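PDB 4GOQ: DUF1491 domain-containing protein from Caulobacter crescentus, which is of unknown function, a small DUF1491 family protein with helices packed on a mixed beta sheet. Local coordinates for residues T25-G30 against I90-I95. Sequence-based numbering, arbitrary orientation. Where two conformers were deposited one is given.
Sequences TVARKG and IWVVEI
The indole of Trp-91 lies over the backbone of Lys-29 and Gly-30. Gly-30 CA sits 3.6 Å from the centroid of the Trp-91 five-membered ring, a CH-pi contact over the face. Gly-30 has no side chain, and its CA lies 3.4 Å from Trp-91 CD1. On the same face Lys-29 CG meets the six-membered ring off-centre, 3.7 Å from Trp-91 CH2. Val-26 CG1 approaches Trp-91 CE3 obliquely at 3.9 Å. Trp-91 NE1 hydrogen-bonds to Asp-31 O, which probably limits the ring's rotation. An alanine in place of Trp-91 would probably leave Gly-30 and Lys-29 without their ring cover and Asp-31 O without its NE1 donor.

Arg-28 runs extended from CG to NE. Its NH1 donates a 2.7 Å hydrogen bond to a lone pair of Ile-90 O, which lies in the guanidinium plane. NH1 also hydrogen-bonds to Pro-88 O.

The antiparallel edge strand 23-28 holds a classic beta bulge here. Ala-27 N and Arg-28 N both donate to Val-92 O, at 2.8 Å and 3.1 Å. The backbones of Thr-25 and Glu-94 form a hydrogen-bonded pair; Glu-94 OE2 salt-bridges to Lys-40. Past the last backbone bond, CH-pi and guanidinium contacts thus continue the pairing.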
ATOM      1  N   THR A  25      -9.148  -1.932  -3.147  1.00 27.32           N
ATOM      2  CA  THR A  25      -9.880  -2.671  -2.124  0.50 27.02           C
ATOM      3  C   THR A  25      -8.995  -2.922  -0.902  1.00 27.69           C
ATOM      4  O   THR A  25      -7.772  -2.921  -0.981  1.00 27.48           O
ATOM      5  CB  THR A  25     -10.517  -3.951  -2.718  0.50 38.74           C
ATOM      6  OG1 THR A  25     -11.308  -4.606  -1.731  0.50 38.78           O
ATOM      7  CG2 THR A  25      -9.516  -4.897  -3.306  0.50 39.96           C
ATOM      8  N   VAL A  26      -9.640  -3.065   0.225  1.00 25.81           N
ATOM      9  CA  VAL A  26      -8.955  -3.327   1.481  1.00 24.57           C
ATOM     10  C   VAL A  26      -8.832  -4.857   1.538  1.00 28.85           C
ATOM     11  O   VAL A  26      -9.838  -5.557   1.714  1.00 30.09           O
ATOM     12  CB  VAL A  26      -9.722  -2.720   2.683  1.00 28.10           C
ATOM     13  CG1 VAL A  26      -9.122  -3.213   4.003  1.00 28.03           C
ATOM     14  CG2 VAL A  26      -9.694  -1.185   2.620  1.00 26.90           C
ATOM     15  N   ALA A  27      -7.611  -5.361   1.357  1.00 25.39           N
ATOM     16  CA  ALA A  27      -7.308  -6.804   1.389  1.00 25.35           C
ATOM     17  C   ALA A  27      -7.129  -7.282   2.816  1.00 27.88           C
ATOM     18  O   ALA A  27      -7.271  -8.465   3.084  1.00 26.75           O
ATOM     19  CB  ALA A  27      -6.071  -7.106   0.574  1.00 25.75           C
ATOM     20  N   ARG A  28      -6.802  -6.367   3.727  1.00 25.63           N
ATOM     21  CA  ARG A  28      -6.715  -6.686   5.157  1.00 26.92           C
ATOM     22  C   ARG A  28      -7.061  -5.438   5.960  1.00 27.50           C
ATOM     23  O   ARG A  28      -6.443  -4.386   5.789  1.00 25.12           O
ATOM     24  CB  ARG A  28      -5.346  -7.264   5.572  1.00 25.67           C
ATOM     25  CG  ARG A  28      -5.375  -7.894   6.962  1.00 27.07           C
ATOM     26  CD  ARG A  28      -4.010  -8.413   7.406  1.00 26.72           C
ATOM     27  NE  ARG A  28      -4.091  -9.227   8.642  1.00 28.31           N
ATOM     28  CZ  ARG A  28      -4.051  -8.739   9.882  1.00 33.99           C
ATOM     29  NH1 ARG A  28      -3.950  -7.432  10.088  1.00 28.01           N
ATOM     30  NH2 ARG A  28      -4.132  -9.555  10.924  1.00 28.65           N
ATOM     31  N   LYS A  29      -8.062  -5.555   6.816  1.00 25.39           N
ATOM     32  CA  LYS A  29      -8.474  -4.441   7.660  1.00 27.77           C
ATOM     33  C   LYS A  29      -7.701  -4.531   8.964  1.00 33.15           C
ATOM     34  O   LYS A  29      -7.963  -5.442   9.750  1.00 33.10           O
ATOM     35  CB  LYS A  29     -10.005  -4.525   7.903  1.00 31.35           C
ATOM     36  CG  LYS A  29     -10.634  -3.235   8.409  1.00 46.01           C
ATOM     37  CD  LYS A  29     -12.158  -3.360   8.527  1.00 57.34           C
ATOM     38  CE  LYS A  29     -12.605  -4.081   9.783  1.00 72.09           C
ATOM     39  NZ  LYS A  29     -14.039  -4.476   9.712  1.00 85.57           N
ATOM     40  N   GLY A  30      -6.758  -3.611   9.186  1.00 28.99           N
ATOM     41  CA  GLY A  30      -5.978  -3.624  10.420  1.00 28.53           C
ATOM     42  C   GLY A  30      -6.560  -2.741  11.510  1.00 31.39           C
ATOM     43  O   GLY A  30      -7.752  -2.404  11.464  1.00 30.44           O
ATOM     44  N   ILE A  90      -1.714  -4.771  10.969  1.00 26.16           N
ATOM     45  CA  ILE A  90      -1.444  -4.197   9.648  1.00 26.34           C
ATOM     46  C   ILE A  90      -2.662  -4.230   8.680  1.00 28.85           C
ATOM     47  O   ILE A  90      -3.447  -5.187   8.639  1.00 29.08           O
ATOM     48  CB  ILE A  90      -0.191  -4.859   8.985  1.00 30.14           C
ATOM     49  CG1 ILE A  90       0.507  -3.887   8.020  1.00 31.32           C
ATOM     50  CG2 ILE A  90      -0.515  -6.233   8.313  1.00 28.30           C
ATOM     51  CD1 ILE A  90       1.987  -4.327   7.547  1.00 31.13           C
ATOM     52  N   TRP A  91      -2.768  -3.161   7.888  1.00 23.46           N
ATOM     53  CA  TRP A  91      -3.704  -3.012   6.787  1.00 23.12           C
ATOM     54  C   TRP A  91      -3.014  -3.413   5.518  1.00 26.74           C
ATOM     55  O   TRP A  91      -1.801  -3.233   5.389  1.00 24.59           O
ATOM     56  CB  TRP A  91      -4.154  -1.543   6.633  1.00 22.56           C
ATOM     57  CG  TRP A  91      -5.072  -1.048   7.712  1.00 23.44           C
ATOM     58  CD1 TRP A  91      -4.740  -0.739   8.995  1.00 25.85           C
ATOM     59  CD2 TRP A  91      -6.450  -0.708   7.556  1.00 23.62           C
ATOM     60  NE1 TRP A  91      -5.838  -0.237   9.659  1.00 25.14           N
ATOM     61  CE2 TRP A  91      -6.905  -0.218   8.800  1.00 26.76           C
ATOM     62  CE3 TRP A  91      -7.356  -0.789   6.481  1.00 25.31           C
ATOM     63  CZ2 TRP A  91      -8.225   0.208   9.004  1.00 26.86           C
ATOM     64  CZ3 TRP A  91      -8.668  -0.384   6.682  1.00 27.44           C
ATOM     65  CH2 TRP A  91      -9.092   0.111   7.932  1.00 29.31           C
ATOM     66  N   VAL A  92      -3.774  -3.937   4.563  1.00 24.71           N
ATOM     67  CA  VAL A  92      -3.244  -4.224   3.238  1.00 23.14           C
ATOM     68  C   VAL A  92      -4.250  -3.647   2.269  1.00 24.79           C
ATOM     69  O   VAL A  92      -5.442  -3.961   2.359  1.00 23.98           O
ATOM     70  CB  VAL A  92      -2.937  -5.730   2.958  1.00 26.35           C
ATOM     71  CG1 VAL A  92      -2.414  -5.919   1.519  1.00 24.93           C
ATOM     72  CG2 VAL A  92      -1.923  -6.293   3.975  1.00 26.24           C
ATOM     73  N   VAL A  93      -3.774  -2.802   1.348  1.00 23.26           N
ATOM     74  CA  VAL A  93      -4.624  -2.155   0.359  1.00 22.09           C
ATOM     75  C   VAL A  93      -4.115  -2.550  -1.000  1.00 27.97           C
ATOM     76  O   VAL A  93      -2.916  -2.409  -1.268  1.00 28.17           O
ATOM     77  CB  VAL A  93      -4.667  -0.603   0.532  1.00 26.15           C
ATOM     78  CG1 VAL A  93      -5.476   0.028  -0.596  1.00 26.00           C
ATOM     79  CG2 VAL A  93      -5.262  -0.208   1.898  1.00 26.12           C
ATOM     80  N   GLU A  94      -4.998  -3.085  -1.848  1.00 24.65           N
ATOM     81  CA  GLU A  94      -4.570  -3.492  -3.192  1.00 24.96           C
ATOM     82  C   GLU A  94      -5.218  -2.545  -4.188  1.00 29.49           C
ATOM     83  O   GLU A  94      -6.412  -2.251  -4.091  1.00 27.86           O
ATOM     84  CB  GLU A  94      -4.949  -4.979  -3.449  1.00 27.00           C
ATOM     85  CG  GLU A  94      -4.422  -5.538  -4.753  1.00 37.42           C
ATOM     86  CD  GLU A  94      -4.489  -7.055  -4.853  1.00 58.44           C
ATOM     87  OE1 GLU A  94      -5.305  -7.668  -4.129  1.00 46.10           O
ATOM     88  OE2 GLU A  94      -3.728  -7.635  -5.659  1.00 59.05           O
ATOM     89  N   ILE A  95      -4.397  -1.982  -5.083  1.00 28.01           N
ATOM     90  CA  ILE A  95      -4.857  -1.045  -6.091  1.00 27.26           C
ATOM     91  C   ILE A  95      -4.484  -1.612  -7.454  1.00 32.36           C
ATOM     92  O   ILE A  95      -3.314  -1.900  -7.707  1.00 32.02           O
ATOM     93  CB  ILE A  95      -4.271   0.380  -5.854  1.00 29.26           C
ATOM     94  CG1 ILE A  95      -4.737   0.972  -4.470  1.00 30.05           C
ATOM     95  CG2 ILE A  95      -4.636   1.313  -7.022  1.00 30.49           C
ATOM     96  CD1 ILE A  95      -4.015   2.153  -4.038  1.00 34.42           C
TER